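Local atomic coordinates of putative Glycosidase (Bacteroides thetaiotaomicron, PDB entry 3R67), a protein that is a putative glycosidase of undetermined function that probably folds as a five-bladed beta-propeller, like relatives in its clan. Residues Pro10-Ala15 with Leu297-Asp302; Val209-Ser214 with Leu231-Pro236. One frame throughout, in Å; residues are numbered along the deposited sequence.

Contact 1: residues Pro10-Ala15 with Leu297-Asp302; sequences PDWAWA and LIDRLD. With EDO (1,2-ethanediol), chain F.
The N-terminal P10-A15 loop packs against the edge strand 297-300 of what is probably a propeller blade, next to strand 282-289. W12 and D299 carry the polar part. W12 NE1 donates to D299 OD2 at 2.9 Å, with an N-H...O angle of 161°. OD2 lies at the indole edge, close to the ring plane, but the N-H meets it from above the carboxylate plane. The ring and carboxylate planes are 64° apart. The other oxygen of D299 turns back on its own chain. D299 OD1 accepts a weak bond from R300 N at 2.9 Å, which may help to set the rotation of the carboxylate.

The apolar part centres on one branch of L301. L301 CD2 is 3.7 Å from P10 CD. L301 CD2 is also 3.9 Å from W12 CH2, and A13 CB comes equally near. Three residues of the loop thus converge on a single methyl.

The loop is shaped by a type I turn from P10 to A13, with A13 N bonded to P10 O at 3.1 Å. W12 takes the crowded chi1 of 58°, its CG between the backbone N and the carbonyl carbon. A13 CB then covers one face of the W12 ring, 4.0 Å above the plane and toward the rim.

A classic beta bulge sets I298 and D299 opposite the single residue L288 of the neighbouring strand. W14 points away from the strand and stacks on Y351, which ties the loop to the C-terminal part of the chain. R300 also points away from the loop. Its extended chain reaches D242, which forms a salt bridge with NH2, and Y263 OH, which bonds to NE. The remaining nitrogen, R300 NH1, donates to O1 of the 1,2-ethanediol at 2.9 Å.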
ATOM      1  N   PRO A  10      -9.318 -12.416  17.765  1.00 24.60           N
ATOM      2  CA  PRO A  10     -10.794 -12.307  17.746  1.00 24.57           C
ATOM      3  C   PRO A  10     -11.353 -12.745  16.388  1.00 24.94           C
ATOM      4  O   PRO A  10     -10.666 -12.619  15.384  1.00 23.34           O
ATOM      5  CB  PRO A  10     -11.058 -10.827  18.035  1.00 26.24           C
ATOM      6  CG  PRO A  10      -9.754 -10.144  17.820  1.00 29.68           C
ATOM      7  CD  PRO A  10      -8.682 -11.123  18.068  1.00 25.27           C
ATOM      8  N   ASP A  11     -12.564 -13.302  16.365  1.00 20.77           N
ATOM      9  CA  ASP A  11     -13.168 -13.885  15.168  1.00 20.53           C
ATOM     10  C   ASP A  11     -13.425 -12.834  14.060  1.00 25.55           C
ATOM     11  O   ASP A  11     -13.608 -13.244  12.911  1.00 25.59           O
ATOM     12  CB  ASP A  11     -14.486 -14.608  15.498  1.00 23.88           C
ATOM     13  CG  ASP A  11     -15.598 -13.691  15.939  1.00 39.94           C
ATOM     14  OD1 ASP A  11     -15.460 -13.064  17.017  1.00 40.84           O
ATOM     15  OD2 ASP A  11     -16.598 -13.573  15.198  1.00 49.44           O
ATOM     16  N   TRP A  12     -13.392 -11.505  14.361  1.00 22.22           N
ATOM     17  CA  TRP A  12     -13.551 -10.474  13.311  1.00 20.63           C
ATOM     18  C   TRP A  12     -12.285 -10.370  12.413  1.00 20.91           C
ATOM     19  O   TRP A  12     -12.351  -9.824  11.308  1.00 18.65           O
ATOM     20  CB  TRP A  12     -13.872  -9.085  13.902  1.00 19.08           C
ATOM     21  CG  TRP A  12     -12.863  -8.526  14.873  1.00 19.62           C
ATOM     22  CD1 TRP A  12     -12.959  -8.529  16.226  1.00 23.14           C
ATOM     23  CD2 TRP A  12     -11.643  -7.830  14.564  1.00 18.89           C
ATOM     24  NE1 TRP A  12     -11.892  -7.867  16.781  1.00 22.15           N
ATOM     25  CE2 TRP A  12     -11.047  -7.464  15.786  1.00 22.52           C
ATOM     26  CE3 TRP A  12     -10.988  -7.485  13.371  1.00 19.21           C
ATOM     27  CZ2 TRP A  12      -9.816  -6.793  15.853  1.00 21.13           C
ATOM     28  CZ3 TRP A  12      -9.761  -6.842  13.444  1.00 19.57           C
ATOM     29  CH2 TRP A  12      -9.197  -6.488  14.671  1.00 20.02           C
ATOM     30  N   ALA A  13     -11.133 -10.838  12.920  1.00 16.43           N
ATOM     31  CA  ALA A  13      -9.843 -10.740  12.231  1.00 14.40           C
ATOM     32  C   ALA A  13      -9.675 -11.808  11.183  1.00 18.11           C
ATOM     33  O   ALA A  13     -10.103 -12.946  11.362  1.00 18.67           O
ATOM     34  CB  ALA A  13      -8.709 -10.854  13.244  1.00 14.98           C
ATOM     35  N   TRP A  14      -9.017 -11.442  10.098  1.00 16.13           N
ATOM     36  CA  TRP A  14      -8.602 -12.339   9.000  1.00 16.44           C
ATOM     37  C   TRP A  14      -7.152 -12.710   9.250  1.00 20.48           C
ATOM     38  O   TRP A  14      -6.251 -12.100   8.677  1.00 19.34           O
ATOM     39  CB  TRP A  14      -8.809 -11.669   7.635  1.00 14.10           C
ATOM     40  CG  TRP A  14     -10.222 -11.344   7.262  1.00 15.89           C
ATOM     41  CD1 TRP A  14     -11.349 -11.514   8.018  1.00 19.62           C
ATOM     42  CD2 TRP A  14     -10.652 -10.771   6.027  1.00 15.96           C
ATOM     43  NE1 TRP A  14     -12.456 -11.096   7.320  1.00 19.39           N
ATOM     44  CE2 TRP A  14     -12.059 -10.632   6.094  1.00 20.61           C
ATOM     45  CE3 TRP A  14      -9.979 -10.352   4.866  1.00 17.22           C
ATOM     46  CZ2 TRP A  14     -12.816 -10.129   5.027  1.00 20.60           C
ATOM     47  CZ3 TRP A  14     -10.728  -9.823   3.825  1.00 19.69           C
ATOM     48  CH2 TRP A  14     -12.128  -9.704   3.917  1.00 20.86           C
ATOM     49  N   ALA A  15      -6.937 -13.589  10.214  1.00 18.91           N
ATOM     50  CA  ALA A  15      -5.608 -13.948  10.695  1.00 19.92           C
ATOM     51  C   ALA A  15      -4.951 -15.084   9.901  1.00 25.42           C
ATOM     52  O   ALA A  15      -3.732 -15.077   9.742  1.00 27.16           O
ATOM     53  CB  ALA A  15      -5.705 -14.366  12.145  1.00 21.05           C
ATOM     54  N   LEU A 297     -13.222   3.404  16.167  1.00 21.50           N
ATOM     55  CA  LEU A 297     -12.496   2.154  16.375  1.00 19.44           C
ATOM     56  C   LEU A 297     -13.260   1.247  17.329  1.00 23.39           C
ATOM     57  O   LEU A 297     -13.659   1.685  18.418  1.00 24.55           O
ATOM     58  CB  LEU A 297     -11.085   2.456  16.924  1.00 18.92           C
ATOM     59  CG  LEU A 297     -10.112   1.279  17.124  1.00 22.34           C
ATOM     60  CD1 LEU A 297      -9.710   0.639  15.791  1.00 21.18           C
ATOM     61  CD2 LEU A 297      -8.869   1.748  17.799  1.00 24.97           C
ATOM     62  N   ILE A 298     -13.461  -0.021  16.930  1.00 18.48           N
ATOM     63  CA  ILE A 298     -14.159  -1.018  17.757  1.00 17.50           C
ATOM     64  C   ILE A 298     -13.112  -1.864  18.491  1.00 21.76           C
ATOM     65  O   ILE A 298     -13.167  -1.992  19.718  1.00 24.45           O
ATOM     66  CB  ILE A 298     -15.129  -1.908  16.930  1.00 20.27           C
ATOM     67  CG1 ILE A 298     -16.205  -1.068  16.172  1.00 20.37           C
ATOM     68  CG2 ILE A 298     -15.782  -2.979  17.837  1.00 22.05           C
ATOM     69  CD1 ILE A 298     -16.991  -1.874  15.096  1.00 23.59           C
ATOM     70  N   ASP A 299     -12.165  -2.445  17.744  1.00 14.64           N
ATOM     71  CA  ASP A 299     -11.156  -3.327  18.301  1.00 14.00           C
ATOM     72  C   ASP A 299      -9.896  -3.320  17.406  1.00 19.14           C
ATOM     73  O   ASP A 299      -9.911  -2.771  16.296  1.00 18.03           O
ATOM     74  CB  ASP A 299     -11.731  -4.755  18.457  1.00 16.18           C
ATOM     75  CG  ASP A 299     -10.954  -5.662  19.392  1.00 26.06           C
ATOM     76  OD1 ASP A 299     -10.120  -5.138  20.187  1.00 25.18           O
ATOM     77  OD2 ASP A 299     -11.221  -6.882  19.384  1.00 33.80           O
ATOM     78  N   ARG A 300      -8.798  -3.894  17.921  1.00 15.17           N
ATOM     79  CA  ARG A 300      -7.479  -3.902  17.309  1.00 13.65           C
ATOM     80  C   ARG A 300      -6.668  -5.081  17.835  1.00 16.19           C
ATOM     81  O   ARG A 300      -6.851  -5.479  18.983  1.00 16.88           O
ATOM     82  CB  ARG A 300      -6.823  -2.556  17.660  1.00 13.08           C
ATOM     83  CG  ARG A 300      -5.477  -2.240  17.066  1.00 16.65           C
ATOM     84  CD  ARG A 300      -5.198  -0.834  17.526  1.00 15.77           C
ATOM     85  NE  ARG A 300      -3.889  -0.340  17.123  1.00 12.14           N
ATOM     86  CZ  ARG A 300      -3.399   0.816  17.525  1.00 23.98           C
ATOM     87  NH1 ARG A 300      -4.089   1.580  18.366  1.00  8.83           N
ATOM     88  NH2 ARG A 300      -2.193   1.205  17.128  1.00 15.41           N
ATOM     89  N   LEU A 301      -5.807  -5.668  16.993  1.00 12.77           N
ATOM     90  CA  LEU A 301      -4.965  -6.796  17.399  1.00 11.34           C
ATOM     91  C   LEU A 301      -3.815  -6.291  18.255  1.00 15.41           C
ATOM     92  O   LEU A 301      -3.208  -5.278  17.916  1.00 15.28           O
ATOM     93  CB  LEU A 301      -4.436  -7.571  16.181  1.00 10.41           C
ATOM     94  CG  LEU A 301      -5.444  -8.206  15.177  1.00 14.11           C
ATOM     95  CD1 LEU A 301      -4.688  -9.054  14.139  1.00 12.27           C
ATOM     96  CD2 LEU A 301      -6.502  -9.094  15.879  1.00 15.03           C
ATOM     97  N   ASP A 302      -3.521  -6.979  19.368  1.00 13.63           N
ATOM     98  CA  ASP A 302      -2.438  -6.604  20.288  1.00 13.74           C
ATOM     99  C   ASP A 302      -1.126  -7.318  19.892  1.00 19.79           C
ATOM    100  O   ASP A 302      -0.037  -6.944  20.347  1.00 18.98           O
ATOM    101  CB  ASP A 302      -2.838  -6.915  21.736  1.00 14.92           C
ATOM    102  CG  ASP A 302      -3.963  -5.995  22.220  1.00 25.99           C
ATOM    103  OD1 ASP A 302      -4.200  -4.940  21.570  1.00 24.77           O
ATOM    104  OD2 ASP A 302      -4.594  -6.315  23.260  1.00 36.14           O
TER
HETATM  105  C1  EDO F 383      -5.461   4.654  18.997  1.00 30.15           C
HETATM  106  O1  EDO F 383      -4.227   4.241  19.623  1.00 30.31           O
HETATM  107  C2  EDO F 383      -6.074   5.929  19.579  1.00 28.69           C
HETATM  108  O2  EDO F 383      -5.222   7.072  19.374  1.00 35.23           O

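Contact 2: residues Val209-Ser214 with Leu231-Pro236; sequences VNVATS and LKVITP. With EDO (1,2-ethanediol), chain F.
N210 has CG anti to the backbone N (chi1 175°), which carries its amide across to the L231-P236 loop. N210 ND2 donates to L231 O at 2.7 Å. The bond is nearly straight at 172°, lies in the amide plane and uses a lone pair of the carbonyl. N210 CA-H also points at L231 O, with CA 3.3 Å away. ND2 has a second acceptor in M223 O, and OD1 accepts from W204 NE1. The buried amide is therefore held at both ends and its orientation is fixed.

V209 adds two main-chain bonds. V209 N donates to I234 O at 2.8 Å, and V209 O accepts from V233 N at 2.9 Å, nearly along the C=O axis.

The V209 and I234 side chains run alongside each other in the same direction, with V209 CG2 3.8 Å from I234 CB. V233 has CG1 anti to the carbonyl carbon (chi1 -62°), which puts CG2 between the backbone N and the carbonyl carbon. V233 CG1 touches V211 CG2 at 3.9 Å. These two valines cross at about a right angle.

At the far end of the loop, T235 OG1 hydrogen-bonds to O2 of the 1,2-ethanediol at 3.0 Å. I234 packs on T246 of strand 245-255 and on A287 and F289 of strand 282-289. The loop follows strand 221-222 and runs on to strand 245-255, consistent with the blade-to-blade connection of a beta-propeller.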
ATOM      1  N   VAL A 209      -2.780   7.160  11.983  1.00 19.61           N
ATOM      2  CA  VAL A 209      -3.784   6.977  10.941  1.00 17.41           C
ATOM      3  C   VAL A 209      -4.813   8.097  11.069  1.00 20.79           C
ATOM      4  O   VAL A 209      -5.391   8.310  12.135  1.00 19.22           O
ATOM      5  CB  VAL A 209      -4.439   5.569  10.986  1.00 18.69           C
ATOM      6  CG1 VAL A 209      -5.506   5.421   9.915  1.00 17.04           C
ATOM      7  CG2 VAL A 209      -3.395   4.461  10.853  1.00 17.72           C
ATOM      8  N   ASN A 210      -5.016   8.815   9.963  1.00 17.62           N
ATOM      9  CA  ASN A 210      -6.041   9.844   9.839  1.00 18.87           C
ATOM     10  C   ASN A 210      -7.118   9.309   8.901  1.00 21.86           C
ATOM     11  O   ASN A 210      -6.869   8.351   8.172  1.00 20.41           O
ATOM     12  CB  ASN A 210      -5.430  11.186   9.347  1.00 20.37           C
ATOM     13  CG  ASN A 210      -6.426  12.301   9.069  1.00 31.86           C
ATOM     14  OD1 ASN A 210      -6.625  12.711   7.932  1.00 23.93           O
ATOM     15  ND2 ASN A 210      -7.149  12.743  10.073  1.00 20.60           N
ATOM     16  N   VAL A 211      -8.316   9.898   8.933  1.00 19.71           N
ATOM     17  CA  VAL A 211      -9.404   9.527   8.029  1.00 18.73           C
ATOM     18  C   VAL A 211      -9.687  10.733   7.149  1.00 22.54           C
ATOM     19  O   VAL A 211      -9.803  11.852   7.650  1.00 24.08           O
ATOM     20  CB  VAL A 211     -10.676   9.010   8.760  1.00 22.11           C
ATOM     21  CG1 VAL A 211     -11.819   8.744   7.774  1.00 21.04           C
ATOM     22  CG2 VAL A 211     -10.372   7.761   9.589  1.00 20.81           C
ATOM     23  N   ALA A 212      -9.724  10.516   5.833  1.00 19.32           N
ATOM     24  CA  ALA A 212     -10.032  11.563   4.863  1.00 20.34           C
ATOM     25  C   ALA A 212     -11.260  11.171   4.065  1.00 24.89           C
ATOM     26  O   ALA A 212     -11.535   9.974   3.920  1.00 22.66           O
ATOM     27  CB  ALA A 212      -8.842  11.810   3.947  1.00 20.74           C
ATOM     28  N   THR A 213     -12.011  12.173   3.556  1.00 22.72           N
ATOM     29  CA  THR A 213     -13.206  11.914   2.750  1.00 22.09           C
ATOM     30  C   THR A 213     -13.105  12.655   1.406  1.00 26.59           C
ATOM     31  O   THR A 213     -12.344  13.618   1.265  1.00 26.68           O
ATOM     32  CB  THR A 213     -14.498  12.298   3.495  1.00 30.85           C
ATOM     33  OG1 THR A 213     -14.595  13.712   3.659  1.00 31.56           O
ATOM     34  CG2 THR A 213     -14.647  11.589   4.834  1.00 26.52           C
ATOM     35  N   SER A 214     -13.885  12.191   0.419  1.00 23.06           N
ATOM     36  CA  SER A 214     -13.935  12.769  -0.932  1.00 23.11           C
ATOM     37  C   SER A 214     -15.309  12.582  -1.556  1.00 28.09           C
ATOM     38  O   SER A 214     -16.025  11.653  -1.186  1.00 26.23           O
ATOM     39  CB  SER A 214     -12.877  12.115  -1.822  1.00 21.74           C
ATOM     40  OG  SER A 214     -12.780  12.721  -3.097  1.00 21.62           O
ATOM     41  N   LEU A 231      -7.314  14.347  12.885  1.00 25.76           N
ATOM     42  CA  LEU A 231      -7.974  13.346  13.704  1.00 24.94           C
ATOM     43  C   LEU A 231      -7.130  12.068  13.637  1.00 25.27           C
ATOM     44  O   LEU A 231      -6.816  11.608  12.533  1.00 24.50           O
ATOM     45  CB  LEU A 231      -9.412  13.137  13.208  1.00 25.48           C
ATOM     46  CG  LEU A 231     -10.266  12.147  13.967  1.00 30.38           C
ATOM     47  CD1 LEU A 231     -10.593  12.662  15.364  1.00 31.57           C
ATOM     48  CD2 LEU A 231     -11.554  11.886  13.218  1.00 32.55           C
ATOM     49  N   LYS A 232      -6.674  11.565  14.784  1.00 19.79           N
ATOM     50  CA  LYS A 232      -5.836  10.368  14.854  1.00 18.79           C
ATOM     51  C   LYS A 232      -6.679   9.190  15.372  1.00 23.35           C
ATOM     52  O   LYS A 232      -6.976   9.118  16.564  1.00 25.43           O
ATOM     53  CB  LYS A 232      -4.615  10.638  15.748  1.00 21.59           C
ATOM     54  CG  LYS A 232      -3.718  11.759  15.251  1.00 25.36           C
ATOM     55  CD  LYS A 232      -2.541  11.965  16.185  1.00 29.35           C
ATOM     56  CE  LYS A 232      -1.579  13.005  15.666  1.00 40.70           C
ATOM     57  NZ  LYS A 232      -0.400  13.134  16.563  1.00 53.48           N
ATOM     58  N   VAL A 233      -7.106   8.299  14.481  1.00 18.48           N
ATOM     59  CA  VAL A 233      -7.995   7.202  14.868  1.00 17.62           C
ATOM     60  C   VAL A 233      -7.167   5.984  15.347  1.00 22.86           C
ATOM     61  O   VAL A 233      -7.688   5.137  16.070  1.00 22.55           O
ATOM     62  CB  VAL A 233      -8.979   6.807  13.738  1.00 20.13           C
ATOM     63  CG1 VAL A 233      -9.895   7.974  13.405  1.00 20.18           C
ATOM     64  CG2 VAL A 233      -8.272   6.290  12.477  1.00 18.93           C
ATOM     65  N   ILE A 234      -5.888   5.922  14.962  1.00 20.57           N
ATOM     66  CA  ILE A 234      -4.908   4.896  15.357  1.00 20.44           C
ATOM     67  C   ILE A 234      -3.581   5.592  15.538  1.00 22.86           C
ATOM     68  O   ILE A 234      -3.163   6.360  14.668  1.00 22.91           O
ATOM     69  CB  ILE A 234      -4.828   3.719  14.327  1.00 23.67           C
ATOM     70  CG1 ILE A 234      -6.008   2.765  14.461  1.00 25.12           C
ATOM     71  CG2 ILE A 234      -3.543   2.910  14.458  1.00 23.85           C
ATOM     72  CD1 ILE A 234      -6.043   1.759  13.305  1.00 36.07           C
ATOM     73  N   THR A 235      -2.928   5.342  16.667  1.00 18.32           N
ATOM     74  CA  THR A 235      -1.601   5.878  16.956  1.00 17.60           C
ATOM     75  C   THR A 235      -0.710   4.738  17.431  1.00 19.96           C
ATOM     76  O   THR A 235      -1.228   3.762  17.982  1.00 18.89           O
ATOM     77  CB  THR A 235      -1.644   7.048  17.992  1.00 22.58           C
ATOM     78  OG1 THR A 235      -2.227   6.594  19.204  1.00 22.48           O
ATOM     79  CG2 THR A 235      -2.397   8.275  17.486  1.00 24.10           C
ATOM     80  N   PRO A 236       0.633   4.844  17.274  1.00 18.31           N
ATOM     81  CA  PRO A 236       1.522   3.792  17.794  1.00 17.97           C
ATOM     82  C   PRO A 236       1.322   3.551  19.297  1.00 23.45           C
ATOM     83  O   PRO A 236       0.979   4.475  20.052  1.00 24.55           O
ATOM     84  CB  PRO A 236       2.918   4.354  17.512  1.00 20.14           C
ATOM     85  CG  PRO A 236       2.718   5.248  16.317  1.00 24.35           C
ATOM     86  CD  PRO A 236       1.414   5.920  16.626  1.00 19.87           C
TER
HETATM   87  C1  EDO F 383      -5.461   4.654  18.997  1.00 30.15           C
HETATM   88  O1  EDO F 383      -4.227   4.241  19.623  1.00 30.31           O
HETATM   89  C2  EDO F 383      -6.074   5.929  19.579  1.00 28.69           C
HETATM   90  O2  EDO F 383      -5.222   7.072  19.374  1.00 35.23           O

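In the fold
Contacts 1 and 2 have centres 18 Å apart, yet they touch through R300. R300 NH2 lies 2.9 Å from T235 O, a probable hydrogen bond, and 3.4 Å from I234 CG2. A second touch is packing of L297 CD2 on V233 O at 4.0 Å. The strand edge of contact 1 is thus joined to the connecting loop of contact 2. The 1,2-ethanediol touches both contacts and bridges the strand and the loop. It probably comes from the crystallisation liquor. In the chain, both segments of contact 2 fall between those of contact 1.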